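Local coordinates for protein glutathione S-transferase (Xanthomonas axonopodis pv. citri, PDB 6NXV) that probably catalyses the conjugation of glutathione to electrophilic substrates, as glutathione transferases do in detoxification, at residues A[21-26]-A[195-200]; A[13-18]-A[54-59]. All coordinates share one frame; numbering follows the deposited sequence.

How the contacts relate
Both contacts use helix 13-25, and their centres lie about 14 Å apart. Along the chain the order is 13-18, 21-26, 54-59 and 195-200, so the pairings interleave. In contact 2 the start of the helix meets the turn leading into strand 57-60, a packing internal to the thioredoxin-like N-terminal domain. In contact 1 its last turn meets helix 196-201 and the arginine just before it. One helix therefore belongs to the βα framework of the glutathione-binding domain and also touches the helical C-terminal part. Contact 2 is mainly van der Waals packing without a hydrogen bond across it, whereas contact 1 is held largely by charged pairs.

Contact 1 of 2, residues A[21-26]-A[195-200]; sequences CAEEAG and RPAYQR
Glu24 meets the guanidinium of Arg195 at its edge, with CD of the carboxylate in the guanidinium plane and the two planar groups turned 35° apart. Glu23 also comes to an arginine edge, that of Arg200, but here the planes stand 71° apart; one face of the Arg200 group lies against its own helix, with Pro196 O over the centre and Ala197 N toward the rim. The first grip is side-on and two-pronged: Arg195 NE gives a nearly straight bond to Glu24 OE2 (2.7 Å) from above the carboxylate plane, and Arg195 NH2 reaches Glu24 OE1 (2.8 Å) on its syn side, though tilted from that plane. A bend at chi3 (66°) turns the Arg195 guanidinium out of line with its inner chain. Across the contact Arg200 gives one hydrogen bond, NE to Glu23 OE2 (2.7 Å), which is less straight and comes in from above the carboxylate plane. Between the two pairs sits Ala197, its CB 3.6 Å from Glu23 C. The helices run roughly antiparallel. Glu23 OE1 is taken by Tyr29, and the indole NE1 of Trp20 adds a weak hydrogen bond to Glu24 OE2. Two carboxylates at the end of helix 13-25 are thus each matched by an arginine of the 195-200 segment, which would be expected to keep both acids ionised and join the N-terminal domain electrostatically to the last helix.

Contact 2 of 2, residues A[13-18]-A[54-59]; sequences SNVRKA and VVPTLQ
Val15, in the first turns of helix 13-25, lies across from Pro56 in the turn ahead of strand 57-60, their CA atoms 5.3 Å apart, with no hydrogen bond joining the two backbones. Val15 touches through one branch: Val15 CG2 lies 3.8 Å from Pro56 CB and 3.7 Å from Val55 O, the carbonyl oxygen before the proline. With CG1 anti to the backbone N (chi1 180°), it is CG2 that is brought to the turn, and the valine and proline side chains run past one another in opposite directions. The other end of the proline ring lies against Asn14, whose CB is 3.9 Å from Pro56 CD. Further out along Asn14, ND2 makes a loose approach to Val55 CG1 (4.2 Å). The amide oxygen is engaged within the helix, since Lys17 NZ donates to Asn14 OD1 (3.0 Å) from a position tilted out of the carbonyl plane; this bond helps set the rotation of the amide.

The arrangement belongs to the thioredoxin-like fold of glutathione transferases, in which the first helix follows strand 4-7 and a proline precedes strand 57-60, which runs antiparallel to strand 4-7. In relatives that proline is usually cis and its turn borders the glutathione site; the Val55-Pro56 peptide is built trans here, beside the unmodelled residues 37-51 and a poorly ordered Val54, so its conformation should be read cautiously. From Thr57 onward the chain joins the sheet, with Thr57 bonded through its backbone to Trp7, while Ala18 packs on Ile71 of helix 68-79.

Contact 1 of 2, residues A[21-26]-A[195-200]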
loop_
_atom_site.group_PDB
_atom_site.type_symbol
_atom_site.label_atom_id
_atom_site.label_comp_id
_atom_site.label_asym_id
_atom_site.label_seq_id
_atom_site.Cartn_x
_atom_site.Cartn_y
_atom_site.Cartn_z
ATOM N N CYS A 21 1.373 6.383 5.874
ATOM C CA CYS A 21 0.309 7.004 6.650
ATOM C C CYS A 21 0.879 7.788 7.829
ATOM O O CYS A 21 0.477 8.932 8.080
ATOM C CB CYS A 21 -0.640 5.917 7.136
ATOM S SG CYS A 21 -2.068 6.515 8.006
ATOM N N ALA A 22 1.845 7.195 8.547
ATOM C CA ALA A 22 2.539 7.911 9.613
ATOM C C ALA A 22 3.192 9.171 9.082
ATOM O O ALA A 22 3.127 10.227 9.716
ATOM C CB ALA A 22 3.589 7.011 10.257
ATOM N N GLU A 23 3.824 9.076 7.912
ATOM C CA GLU A 23 4.426 10.251 7.300
ATOM C C GLU A 23 3.359 11.266 6.897
ATOM O O GLU A 23 3.562 12.475 7.050
ATOM C CB GLU A 23 5.277 9.814 6.109
ATOM C CG GLU A 23 6.375 10.788 5.744
ATOM C CD GLU A 23 7.477 10.858 6.789
ATOM O OE1 GLU A 23 7.788 9.816 7.410
ATOM O OE2 GLU A 23 8.028 11.964 6.989
ATOM N N GLU A 24 2.197 10.792 6.423
ATOM C CA GLU A 24 1.108 11.701 6.063
ATOM C C GLU A 24 0.579 12.463 7.268
ATOM O O GLU A 24 0.101 13.592 7.118
ATOM C CB GLU A 24 -0.055 10.943 5.414
ATOM C CG GLU A 24 0.077 10.697 3.919
ATOM C CD GLU A 24 -0.061 11.953 3.078
ATOM O OE1 GLU A 24 -0.688 12.928 3.540
ATOM O OE2 GLU A 24 0.459 11.961 1.943
ATOM N N ALA A 25 0.635 11.864 8.461
ATOM C CA ALA A 25 0.076 12.514 9.642
ATOM C C ALA A 25 1.002 13.576 10.218
ATOM O O ALA A 25 0.527 14.549 10.808
ATOM C CB ALA A 25 -0.246 11.481 10.720
ATOM N N GLY A 26 2.312 13.408 10.072
ATOM C CA GLY A 26 3.264 14.317 10.667
ATOM C C GLY A 26 3.775 13.908 12.030
ATOM O O GLY A 26 4.635 14.605 12.584
ATOM N N ARG A 195 3.085 13.681 -3.617
ATOM C CA ARG A 195 2.988 13.798 -2.165
ATOM C C ARG A 195 4.324 13.453 -1.512
ATOM O O ARG A 195 4.817 12.331 -1.688
ATOM C CB ARG A 195 1.889 12.878 -1.634
ATOM C CG ARG A 195 0.529 13.071 -2.308
ATOM C CD ARG A 195 -0.574 12.277 -1.621
ATOM N NE ARG A 195 -0.839 12.767 -0.269
ATOM C CZ ARG A 195 -1.691 13.744 0.031
ATOM N NH1 ARG A 195 -2.380 14.356 -0.927
ATOM N NH2 ARG A 195 -1.859 14.109 1.294
ATOM N N PRO A 196 4.932 14.369 -0.753
ATOM C CA PRO A 196 6.224 14.053 -0.120
ATOM C C PRO A 196 6.157 12.910 0.870
ATOM O O PRO A 196 7.141 12.173 1.007
ATOM C CB PRO A 196 6.606 15.370 0.570
ATOM C CG PRO A 196 5.824 16.417 -0.157
ATOM C CD PRO A 196 4.539 15.771 -0.553
ATOM N N ALA A 197 5.037 12.748 1.584
ATOM C CA ALA A 197 4.912 11.616 2.501
ATOM C C ALA A 197 4.923 10.301 1.735
ATOM O O ALA A 197 5.498 9.305 2.195
ATOM C CB ALA A 197 3.638 11.746 3.337
ATOM N N TYR A 198 4.305 10.283 0.557
ATOM C CA TYR A 198 4.364 9.096 -0.284
ATOM C C TYR A 198 5.793 8.808 -0.726
ATOM O O TYR A 198 6.248 7.660 -0.668
ATOM C CB TYR A 198 3.445 9.275 -1.491
ATOM C CG TYR A 198 3.365 8.065 -2.381
ATOM C CD1 TYR A 198 2.528 7.003 -2.067
ATOM C CD2 TYR A 198 4.128 7.978 -3.534
ATOM C CE1 TYR A 198 2.445 5.891 -2.881
ATOM C CE2 TYR A 198 4.051 6.873 -4.354
ATOM C CZ TYR A 198 3.209 5.833 -4.024
ATOM O OH TYR A 198 3.130 4.729 -4.837
ATOM N N GLN A 199 6.522 9.846 -1.155
ATOM C CA GLN A 199 7.912 9.660 -1.562
ATOM C C GLN A 199 8.752 9.118 -0.421
ATOM O O GLN A 199 9.669 8.321 -0.645
ATOM C CB GLN A 199 8.509 10.976 -2.059
ATOM C CG GLN A 199 7.790 11.579 -3.237
ATOM C CD GLN A 199 8.248 12.991 -3.521
ATOM O OE1 GLN A 199 9.141 13.505 -2.847
ATOM N NE2 GLN A 199 7.635 13.631 -4.518
ATOM N N ARG A 200 8.460 9.547 0.810
ATOM C CA ARG A 200 9.236 9.104 1.962
ATOM C C ARG A 200 8.761 7.752 2.481
ATOM O O ARG A 200 9.583 6.919 2.875
ATOM C CB ARG A 200 9.165 10.145 3.081
ATOM C CG ARG A 200 9.927 11.424 2.804
ATOM C CD ARG A 200 10.013 12.289 4.056
ATOM N NE ARG A 200 8.704 12.777 4.491
ATOM C CZ ARG A 200 8.138 13.904 4.060
ATOM N NH1 ARG A 200 8.764 14.667 3.169
ATOM N NH2 ARG A 200 6.943 14.268 4.518
#

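Contact 2 of 2, residues A[13-18]-A[54-59]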
loop_
_atom_site.group_PDB
_atom_site.type_symbol
_atom_site.label_atom_id
_atom_site.label_comp_id
_atom_site.label_asym_id
_atom_site.label_seq_id
_atom_site.Cartn_x
_atom_site.Cartn_y
_atom_site.Cartn_z
ATOM N N SER A 13 5.438 -3.979 1.268
ATOM C CA SER A 13 4.317 -3.119 0.903
ATOM C C SER A 13 3.425 -2.833 2.110
ATOM O O SER A 13 2.947 -1.704 2.286
ATOM C CB SER A 13 3.519 -3.759 -0.232
ATOM O OG SER A 13 4.352 -3.974 -1.367
ATOM N N ASN A 14 3.206 -3.838 2.960
ATOM C CA ASN A 14 2.446 -3.618 4.183
ATOM C C ASN A 14 3.105 -2.559 5.061
ATOM O O ASN A 14 2.425 -1.672 5.587
ATOM C CB ASN A 14 2.298 -4.930 4.949
ATOM C CG ASN A 14 1.351 -5.905 4.269
ATOM O OD1 ASN A 14 0.492 -5.514 3.483
ATOM N ND2 ASN A 14 1.502 -7.186 4.585
ATOM N N VAL A 15 4.426 -2.630 5.236
ATOM C CA VAL A 15 5.111 -1.636 6.059
ATOM C C VAL A 15 5.105 -0.270 5.385
ATOM O O VAL A 15 5.059 0.766 6.061
ATOM C CB VAL A 15 6.541 -2.111 6.392
ATOM C CG1 VAL A 15 7.258 -1.081 7.240
ATOM C CG2 VAL A 15 6.502 -3.439 7.115
ATOM N N ARG A 16 5.151 -0.237 4.054
ATOM C CA ARG A 16 5.017 1.032 3.351
ATOM C C ARG A 16 3.709 1.723 3.719
ATOM O O ARG A 16 3.678 2.944 3.920
ATOM C CB ARG A 16 5.110 0.806 1.840
ATOM C CG ARG A 16 6.483 0.349 1.401
ATOM C CD ARG A 16 6.592 0.268 -0.098
ATOM N NE ARG A 16 7.979 0.130 -0.537
ATOM C CZ ARG A 16 8.479 -0.957 -1.114
ATOM N NH1 ARG A 16 7.705 -2.012 -1.332
ATOM N NH2 ARG A 16 9.750 -0.985 -1.483
ATOM N N LYS A 17 2.629 0.944 3.840
ATOM C CA LYS A 17 1.327 1.480 4.229
ATOM C C LYS A 17 1.408 2.230 5.552
ATOM O O LYS A 17 1.001 3.395 5.648
ATOM C CB LYS A 17 0.310 0.343 4.343
ATOM C CG LYS A 17 -0.275 -0.133 3.036
ATOM C CD LYS A 17 -1.321 -1.196 3.292
ATOM C CE LYS A 17 -0.766 -2.597 3.157
ATOM N NZ LYS A 17 -1.816 -3.635 3.384
ATOM N N ALA A 18 1.917 1.565 6.590
ATOM C CA ALA A 18 2.018 2.204 7.896
ATOM C C ALA A 18 2.989 3.376 7.859
ATOM O O ALA A 18 2.701 4.446 8.409
ATOM C CB ALA A 18 2.437 1.183 8.956
ATOM N N VAL A 54 4.957 -9.469 13.756
ATOM C CA VAL A 54 4.375 -9.550 12.416
ATOM C C VAL A 54 4.957 -8.481 11.503
ATOM O O VAL A 54 5.708 -7.602 11.944
ATOM C CB VAL A 54 2.844 -9.448 12.413
ATOM N N VAL A 55 4.616 -8.574 10.220
ATOM C CA VAL A 55 5.201 -7.787 9.138
ATOM C C VAL A 55 5.298 -6.315 9.558
ATOM O O VAL A 55 6.414 -5.873 9.867
ATOM C CB VAL A 55 4.394 -8.019 7.843
ATOM C CG1 VAL A 55 5.172 -7.643 6.574
ATOM C CG2 VAL A 55 3.916 -9.479 7.765
ATOM N N PRO A 56 4.216 -5.510 9.669
ATOM C CA PRO A 56 4.357 -4.320 10.520
ATOM C C PRO A 56 3.721 -4.471 11.899
ATOM O O PRO A 56 2.635 -5.046 12.049
ATOM C CB PRO A 56 3.695 -3.210 9.694
ATOM C CG PRO A 56 2.620 -3.894 9.014
ATOM C CD PRO A 56 3.032 -5.347 8.803
ATOM N N THR A 57 4.389 -3.942 12.919
ATOM C CA THR A 57 3.853 -3.893 14.273
ATOM C C THR A 57 3.857 -2.444 14.729
ATOM O O THR A 57 4.918 -1.815 14.802
ATOM C CB THR A 57 4.671 -4.767 15.220
ATOM O OG1 THR A 57 4.762 -6.086 14.677
ATOM C CG2 THR A 57 4.013 -4.832 16.580
ATOM N N LEU A 58 2.674 -1.905 14.999
ATOM C CA LEU A 58 2.531 -0.530 15.456
ATOM C C LEU A 58 2.266 -0.542 16.953
ATOM O O LEU A 58 1.232 -1.052 17.398
ATOM C CB LEU A 58 1.397 0.183 14.716
ATOM C CG LEU A 58 1.269 1.700 14.899
ATOM C CD1 LEU A 58 0.408 2.054 16.096
ATOM C CD2 LEU A 58 2.623 2.322 15.043
ATOM N N GLN A 59 3.192 0.018 17.725
ATOM C CA GLN A 59 2.970 0.249 19.143
ATOM C C GLN A 59 2.830 1.746 19.376
ATOM O O GLN A 59 3.714 2.523 19.001
ATOM C CB GLN A 59 4.095 -0.326 19.998
ATOM C CG GLN A 59 3.803 -0.170 21.480
ATOM C CD GLN A 59 4.848 -0.807 22.365
ATOM O OE1 GLN A 59 5.760 -1.485 21.884
ATOM N NE2 GLN A 59 4.736 -0.576 23.669
#